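Local structure of capsid protein VP1 (Human polyomavirus 12, 6Y60) at residues S43-V48 with G254-F259; T50-D55 with Q141-V146. The protein probably forms the T=7 icosahedral capsid from pentamers of disulfide-linked copies, and carries sialic acid in a surface site. One frame throughout, in Å; residues are numbered along the deposited sequence.

Contact 1 of 2, residues S43-V48 with G254-F259; sequences SEQVTV and GTHQRF. With SIA (N-acetyl-alpha-neuraminic acid), chain K; PO4 (phosphate ion), chain R.
The side-chain amide of Gln45 lies almost flat over one face of the His256 imidazole, the two planes only 6° apart. Its OE1 sits off-centre above that face, 3.3 Å from His256 CG, while NE2 donates a hydrogen bond to a water that also accepts from Arg258 NE, consistent with this orientation of the amide. A glutamine suits this place, being both flat and able to donate. At the ring's edge, a second water joins His256 ND1 to Val46 O. Beyond them the backbones pair: Val46 N bonds to Gln257 O at 2.9 Å, nearly end-on to the carbonyl, and Ser43 N to Phe259 O at 2.9 Å. Phe259 N finds a hydroxyl instead of a backbone carbonyl, Ser43 OG at 2.9 Å, because chi1 of 78° tucks OG back between the serine's own N and carbonyl carbon. Ser43 O accepts from Arg258 NH2, 2.9 Å away, which approaches in the carbonyl plane on a lone pair. These bonds tie the long BC loop of the VP1 jelly roll to the start of strand 257-276, the last strand of the fold. Arg258, its chain extended, runs alongside Glu44, and the same NH2 closes a salt bridge with Glu44 OE1 at 3.2 Å, met from above the carboxylate plane; Trp39 adds a cation-pi contact. Val46 CG2 packs at 3.8 Å on Phe259 CE1, an apolar pair in a buried place, and Trp248 meets the phenylalanine ring edge-to-face. Just past the contact the loop grips N-acetylneuraminic acid: Thr47 OG1 accepts from its N5, Val48 N donates to its O9, and Val48 O accepts from its O7; Arg56 O and, from a second subunit, Arg111 NH1 also bond to it.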
loop_
_atom_site.group_PDB
_atom_site.type_symbol
_atom_site.label_atom_id
_atom_site.label_comp_id
_atom_site.label_asym_id
_atom_site.label_seq_id
_atom_site.Cartn_x
_atom_site.Cartn_y
_atom_site.Cartn_z
ATOM N N SER A 43 1.614 24.120 -16.205
ATOM C CA SER A 43 0.435 24.883 -16.676
ATOM C C SER A 43 0.722 26.357 -16.392
ATOM O O SER A 43 1.686 26.634 -15.634
ATOM C CB SER A 43 -0.836 24.410 -16.014
ATOM O OG SER A 43 -0.939 24.931 -14.704
ATOM N N GLU A 44 -0.102 27.259 -16.917
ATOM C CA GLU A 44 -0.162 28.641 -16.378
ATOM C C GLU A 44 -0.819 28.532 -14.995
ATOM O O GLU A 44 -1.301 27.447 -14.664
ATOM C CB GLU A 44 -0.853 29.611 -17.334
ATOM C CG GLU A 44 -0.057 29.897 -18.606
ATOM C CD GLU A 44 1.278 30.626 -18.501
ATOM O OE1 GLU A 44 1.719 30.955 -17.373
ATOM O OE2 GLU A 44 1.898 30.848 -19.579
ATOM N N GLN A 45 -0.735 29.596 -14.203
ATOM C CA GLN A 45 -1.354 29.699 -12.867
ATOM C C GLN A 45 -2.837 29.374 -12.985
ATOM O O GLN A 45 -3.563 30.002 -13.815
ATOM C CB GLN A 45 -1.070 31.066 -12.238
ATOM C CG GLN A 45 0.357 31.182 -11.734
ATOM C CD GLN A 45 0.612 32.497 -11.037
ATOM O OE1 GLN A 45 -0.241 33.382 -11.006
ATOM N NE2 GLN A 45 1.743 32.582 -10.383
ATOM N N VAL A 46 -3.277 28.410 -12.178
ATOM C CA VAL A 46 -4.665 27.899 -12.260
ATOM C C VAL A 46 -5.586 28.926 -11.633
ATOM O O VAL A 46 -5.389 29.244 -10.430
ATOM C CB VAL A 46 -4.774 26.516 -11.594
ATOM C CG1 VAL A 46 -6.224 26.054 -11.429
ATOM C CG2 VAL A 46 -3.947 25.496 -12.355
ATOM N N THR A 47 -6.597 29.361 -12.402
ATOM C CA THR A 47 -7.682 30.229 -11.902
ATOM C C THR A 47 -8.909 29.358 -11.618
ATOM O O THR A 47 -9.056 28.265 -12.223
ATOM C CB THR A 47 -7.962 31.393 -12.866
ATOM O OG1 THR A 47 -8.666 30.902 -14.010
ATOM C CG2 THR A 47 -6.694 32.118 -13.281
ATOM N N VAL A 48 -9.780 29.837 -10.752
ATOM C CA VAL A 48 -10.943 29.048 -10.255
ATOM C C VAL A 48 -12.206 29.860 -10.503
ATOM O O VAL A 48 -12.219 31.051 -10.147
ATOM C CB VAL A 48 -10.752 28.689 -8.766
ATOM C CG1 VAL A 48 -11.964 27.947 -8.206
ATOM C CG2 VAL A 48 -9.481 27.882 -8.532
ATOM N N GLY A 254 3.685 33.519 -4.469
ATOM C CA GLY A 254 2.287 33.557 -4.003
ATOM C C GLY A 254 1.697 32.186 -3.681
ATOM O O GLY A 254 2.425 31.279 -3.314
ATOM N N THR A 255 0.374 32.056 -3.739
ATOM C CA THR A 255 -0.335 30.790 -3.416
ATOM C C THR A 255 -0.867 30.193 -4.730
ATOM O O THR A 255 -1.482 29.145 -4.700
ATOM C CB THR A 255 -1.389 31.051 -2.333
ATOM O OG1 THR A 255 -2.370 31.947 -2.870
ATOM C CG2 THR A 255 -0.788 31.612 -1.060
ATOM N N HIS A 256 -0.652 30.870 -5.855
ATOM C CA HIS A 256 -1.131 30.415 -7.186
ATOM C C HIS A 256 -0.411 29.111 -7.530
ATOM O O HIS A 256 0.814 29.012 -7.261
ATOM C CB HIS A 256 -0.829 31.463 -8.250
ATOM C CG HIS A 256 -1.528 32.760 -8.068
ATOM N ND1 HIS A 256 -2.773 32.980 -8.592
ATOM C CD2 HIS A 256 -1.132 33.917 -7.487
ATOM C CE1 HIS A 256 -3.136 34.227 -8.331
ATOM N NE2 HIS A 256 -2.143 34.825 -7.656
ATOM N N GLN A 257 -1.125 28.145 -8.112
ATOM C CA GLN A 257 -0.514 26.821 -8.382
ATOM C C GLN A 257 -0.440 26.544 -9.885
ATOM O O GLN A 257 -1.236 27.096 -10.642
ATOM C CB GLN A 257 -1.258 25.717 -7.627
ATOM C CG GLN A 257 -1.104 25.849 -6.124
ATOM C CD GLN A 257 -1.809 24.759 -5.361
ATOM O OE1 GLN A 257 -3.022 24.836 -5.136
ATOM N NE2 GLN A 257 -1.036 23.782 -4.914
ATOM N N ARG A 258 0.479 25.664 -10.249
ATOM C CA ARG A 258 0.659 25.191 -11.646
ATOM C C ARG A 258 0.704 23.662 -11.691
ATOM O O ARG A 258 1.482 23.061 -10.920
ATOM C CB ARG A 258 1.974 25.726 -12.207
ATOM C CG ARG A 258 2.031 27.227 -12.376
ATOM C CD ARG A 258 3.470 27.619 -12.676
ATOM N NE ARG A 258 3.575 29.058 -12.847
ATOM C CZ ARG A 258 3.389 29.756 -13.966
ATOM N NH1 ARG A 258 3.525 31.075 -13.918
ATOM N NH2 ARG A 258 3.084 29.176 -15.114
ATOM N N PHE A 259 -0.017 23.053 -12.632
ATOM C CA PHE A 259 0.194 21.619 -12.936
ATOM C C PHE A 259 1.657 21.436 -13.336
ATOM O O PHE A 259 2.222 22.314 -14.006
ATOM C CB PHE A 259 -0.716 21.113 -14.046
ATOM C CG PHE A 259 -2.168 20.986 -13.686
ATOM C CD1 PHE A 259 -3.038 22.052 -13.869
ATOM C CD2 PHE A 259 -2.684 19.775 -13.265
ATOM C CE1 PHE A 259 -4.389 21.919 -13.603
ATOM C CE2 PHE A 259 -4.029 19.662 -12.940
ATOM C CZ PHE A 259 -4.875 20.727 -13.116
HETATM C C1 SIA K . -9.141 35.450 -15.210
HETATM C C2 SIA K . -10.628 35.646 -15.043
HETATM C C3 SIA K . -11.320 34.885 -16.189
HETATM C C4 SIA K . -11.276 33.353 -16.064
HETATM C C5 SIA K . -11.678 32.883 -14.655
HETATM C C6 SIA K . -10.820 33.663 -13.672
HETATM C C7 SIA K . -11.014 33.281 -12.209
HETATM C C8 SIA K . -10.272 34.220 -11.250
HETATM C C9 SIA K . -10.092 33.604 -9.841
HETATM C C10 SIA K . -12.327 30.528 -14.580
HETATM C C11 SIA K . -11.748 29.139 -14.525
HETATM N N5 SIA K . -11.429 31.466 -14.532
HETATM O O1A SIA K . -8.681 35.187 -16.355
HETATM O O1B SIA K . -8.408 35.523 -14.212
HETATM O O4 SIA K . -12.172 32.751 -17.031
HETATM O O6 SIA K . -11.137 35.047 -13.828
HETATM O O7 SIA K . -12.399 33.275 -11.908
HETATM O O8 SIA K . -8.980 34.500 -11.781
HETATM O O9 SIA K . -9.114 32.533 -9.817
HETATM O O10 SIA K . -13.520 30.746 -14.713
HETATM P P PO4 R . -1.035 35.342 -2.763
HETATM O O1 PO4 R . -0.603 34.675 -4.098
HETATM O O2 PO4 R . -1.224 36.852 -2.969
HETATM O O3 PO4 R . 0.026 35.156 -1.667
HETATM O O4 PO4 R . -2.364 34.668 -2.312
HETATM O O HOH W 1 3.775 30.926 -10.548
HETATM O O HOH W 2 -3.908 28.374 -8.443
HETATM O O HOH W 3 -4.291 31.783 -10.186
#

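Contact 2 of 2, residues T50-D55 with Q141-V146; sequences TARETD and QQSHLV. With SIA (N-acetyl-alpha-neuraminic acid), chain K.
Arg52 lays its guanidinium across Leu145, whose branched end lies over one face of the flat group with CD1 3.4 Å from NH1. An anti chi1 of -160° and an extended chain carry the group that far, past Ser143 OG, 3.8 Å from NE, to His144, whose ring stands steeply against it. Arginine suits this, its flat head lying on leucine while its N-H groups reach polar partners. Nearby, Asp55 OD2 touches Val146 CG2 at 3.3 Å. No direct hydrogen bond joins residues 50-55 to 141-146, and water does the bridging; just beyond, Asp55 and Gln147 pair through their backbones. One water donates hydrogen bonds to Arg52 O and to Asp55 OD2 (2.7 Å) and accepts from Ser143 OG; another donates to Arg52 O and Leu145 O and accepts from Asp55 N; a third links Arg52 NH2 to Gln142 O. The contact joins two long excursions of the jelly roll, the BC loop and the EF loop, at the outer end of the subunit. Ser143 is held by an ST turn, in which OG accepts from Leu145 N at 3.2 Å inside a type I beta turn, and this presents Leu145 to the arginine. Beyond, at the subunit interface, a second subunit's Thr38 hydroxyl bonds to both Arg52 NH1 and His144 NE2, its Trp39 makes a cation-pi contact with Arg52, and its His106 bonds to Asp55 OD1.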
loop_
_atom_site.group_PDB
_atom_site.type_symbol
_atom_site.label_atom_id
_atom_site.label_comp_id
_atom_site.label_asym_id
_atom_site.label_seq_id
_atom_site.Cartn_x
_atom_site.Cartn_y
_atom_site.Cartn_z
ATOM N N THR A 50 -15.762 31.659 -10.181
ATOM C CA THR A 50 -16.517 32.349 -9.100
ATOM C C THR A 50 -18.001 31.976 -9.184
ATOM O O THR A 50 -18.763 32.388 -8.319
ATOM C CB THR A 50 -16.278 33.864 -9.179
ATOM O OG1 THR A 50 -16.443 34.316 -10.518
ATOM C CG2 THR A 50 -14.870 34.257 -8.806
ATOM N N ALA A 51 -18.390 31.222 -10.206
ATOM C CA ALA A 51 -19.758 30.705 -10.394
ATOM C C ALA A 51 -19.679 29.517 -11.347
ATOM O O ALA A 51 -18.842 29.509 -12.267
ATOM C CB ALA A 51 -20.677 31.796 -10.940
ATOM N N ARG A 52 -20.549 28.549 -11.132
ATOM C CA ARG A 52 -20.688 27.369 -12.012
ATOM C C ARG A 52 -21.017 27.803 -13.455
ATOM O O ARG A 52 -20.513 27.165 -14.394
ATOM C CB ARG A 52 -21.772 26.494 -11.379
ATOM C CG ARG A 52 -21.734 25.057 -11.834
ATOM C CD ARG A 52 -22.568 24.219 -10.907
ATOM N NE ARG A 52 -22.539 22.902 -11.514
ATOM C CZ ARG A 52 -23.538 22.361 -12.186
ATOM N NH1 ARG A 52 -24.706 22.988 -12.299
ATOM N NH2 ARG A 52 -23.385 21.151 -12.681
ATOM N N GLU A 53 -21.736 28.922 -13.623
ATOM C CA GLU A 53 -22.273 29.390 -14.928
ATOM C C GLU A 53 -21.271 30.292 -15.648
ATOM O O GLU A 53 -21.563 30.620 -16.797
ATOM C CB GLU A 53 -23.582 30.141 -14.708
ATOM C CG GLU A 53 -24.645 29.291 -14.038
ATOM C CD GLU A 53 -24.533 29.146 -12.527
ATOM O OE1 GLU A 53 -23.774 29.933 -11.895
ATOM O OE2 GLU A 53 -25.215 28.244 -11.984
ATOM N N THR A 54 -20.159 30.690 -15.011
ATOM C CA THR A 54 -19.088 31.509 -15.635
ATOM C C THR A 54 -17.736 30.811 -15.526
ATOM O O THR A 54 -16.692 31.483 -15.554
ATOM C CB THR A 54 -18.994 32.911 -15.015
ATOM O OG1 THR A 54 -18.863 32.734 -13.606
ATOM C CG2 THR A 54 -20.186 33.775 -15.365
ATOM N N ASP A 55 -17.751 29.489 -15.534
ATOM C CA ASP A 55 -16.541 28.632 -15.412
ATOM C C ASP A 55 -15.846 28.559 -16.785
ATOM O O ASP A 55 -16.293 27.819 -17.651
ATOM C CB ASP A 55 -17.014 27.292 -14.858
ATOM C CG ASP A 55 -15.918 26.318 -14.493
ATOM O OD1 ASP A 55 -14.753 26.632 -14.730
ATOM O OD2 ASP A 55 -16.278 25.255 -13.987
ATOM N N GLN A 141 -17.407 14.774 -17.930
ATOM C CA GLN A 141 -17.066 16.081 -17.297
ATOM C C GLN A 141 -17.549 16.099 -15.839
ATOM O O GLN A 141 -18.564 15.460 -15.526
ATOM C CB GLN A 141 -17.700 17.234 -18.076
ATOM C CG GLN A 141 -17.161 17.364 -19.500
ATOM C CD GLN A 141 -17.758 18.457 -20.366
ATOM O OE1 GLN A 141 -17.673 18.359 -21.585
ATOM N NE2 GLN A 141 -18.321 19.505 -19.769
ATOM N N GLN A 142 -16.818 16.799 -14.982
ATOM C CA GLN A 142 -17.210 17.093 -13.586
ATOM C C GLN A 142 -18.377 18.081 -13.588
ATOM O O GLN A 142 -19.302 17.945 -12.729
ATOM C CB GLN A 142 -15.982 17.633 -12.852
ATOM C CG GLN A 142 -16.243 17.923 -11.384
ATOM C CD GLN A 142 -14.957 17.915 -10.590
ATOM O OE1 GLN A 142 -14.586 16.885 -10.058
ATOM N NE2 GLN A 142 -14.264 19.045 -10.519
ATOM N N SER A 143 -18.346 19.047 -14.514
ATOM C CA SER A 143 -19.444 20.023 -14.714
ATOM C C SER A 143 -19.784 20.212 -16.193
ATOM O O SER A 143 -18.888 20.647 -16.982
ATOM C CB SER A 143 -19.119 21.355 -14.119
ATOM O OG SER A 143 -20.151 22.297 -14.432
ATOM N N HIS A 144 -21.071 20.056 -16.502
ATOM C CA HIS A 144 -21.605 20.235 -17.871
ATOM C C HIS A 144 -21.626 21.720 -18.238
ATOM O O HIS A 144 -21.746 22.008 -19.454
ATOM C CB HIS A 144 -22.969 19.561 -18.004
ATOM C CG HIS A 144 -24.113 20.339 -17.450
ATOM N ND1 HIS A 144 -24.822 21.230 -18.225
ATOM C CD2 HIS A 144 -24.713 20.312 -16.242
ATOM C CE1 HIS A 144 -25.794 21.750 -17.503
ATOM N NE2 HIS A 144 -25.742 21.210 -16.272
ATOM N N LEU A 145 -21.490 22.630 -17.266
ATOM C CA LEU A 145 -21.665 24.080 -17.533
ATOM C C LEU A 145 -20.350 24.725 -17.908
ATOM O O LEU A 145 -20.408 25.906 -18.255
ATOM C CB LEU A 145 -22.316 24.797 -16.351
ATOM C CG LEU A 145 -23.790 24.447 -16.179
ATOM C CD1 LEU A 145 -24.339 25.082 -14.913
ATOM C CD2 LEU A 145 -24.605 24.873 -17.410
ATOM N N VAL A 146 -19.235 23.989 -17.906
ATOM C CA VAL A 146 -17.926 24.602 -18.261
ATOM C C VAL A 146 -18.027 25.144 -19.699
ATOM O O VAL A 146 -18.516 24.412 -20.586
ATOM C CB VAL A 146 -16.737 23.643 -18.089
ATOM C CG1 VAL A 146 -15.447 24.234 -18.651
ATOM C CG2 VAL A 146 -16.566 23.260 -16.627
HETATM C C1 SIA K . -9.141 35.450 -15.210
HETATM C C2 SIA K . -10.628 35.646 -15.043
HETATM C C3 SIA K . -11.320 34.885 -16.189
HETATM C C4 SIA K . -11.276 33.353 -16.064
HETATM C C5 SIA K . -11.678 32.883 -14.655
HETATM C C6 SIA K . -10.820 33.663 -13.672
HETATM C C7 SIA K . -11.014 33.281 -12.209
HETATM C C8 SIA K . -10.272 34.220 -11.250
HETATM C C9 SIA K . -10.092 33.604 -9.841
HETATM C C10 SIA K . -12.327 30.528 -14.580
HETATM C C11 SIA K . -11.748 29.139 -14.525
HETATM N N5 SIA K . -11.429 31.466 -14.532
HETATM O O1A SIA K . -8.681 35.187 -16.355
HETATM O O1B SIA K . -8.408 35.523 -14.212
HETATM O O4 SIA K . -12.172 32.751 -17.031
HETATM O O6 SIA K . -11.137 35.047 -13.828
HETATM O O7 SIA K . -12.399 33.275 -11.908
HETATM O O8 SIA K . -8.980 34.500 -11.781
HETATM O O9 SIA K . -9.114 32.533 -9.817
HETATM O O10 SIA K . -13.520 30.746 -14.713
HETATM O O HOH W 4 -20.817 19.886 -11.395
HETATM O O HOH W 5 -18.931 24.778 -14.264
HETATM O O HOH W 6 -19.782 27.990 -17.055
#

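Overall arrangement
Both contacts use the BC loop, and contact 2 is nested inside the stretch of chain that contact 1 closes; their centres are about 18 Å apart. Neither is deep core: each is partly buried, with centres about 20 and 23 Å from the centre of the chain. Contact 1 fastens the loop to a strand of the jelly roll, with direct backbone bonds and a salt bridge, whereas contact 2 pairs it with another loop and relies on waters and a leucine-covered guanidinium. Residues 43-48 bind the sialic acid directly, and 50-55 merely skirt it. Both contacts also touch the second subunit, so each borders the interface within the pentamer.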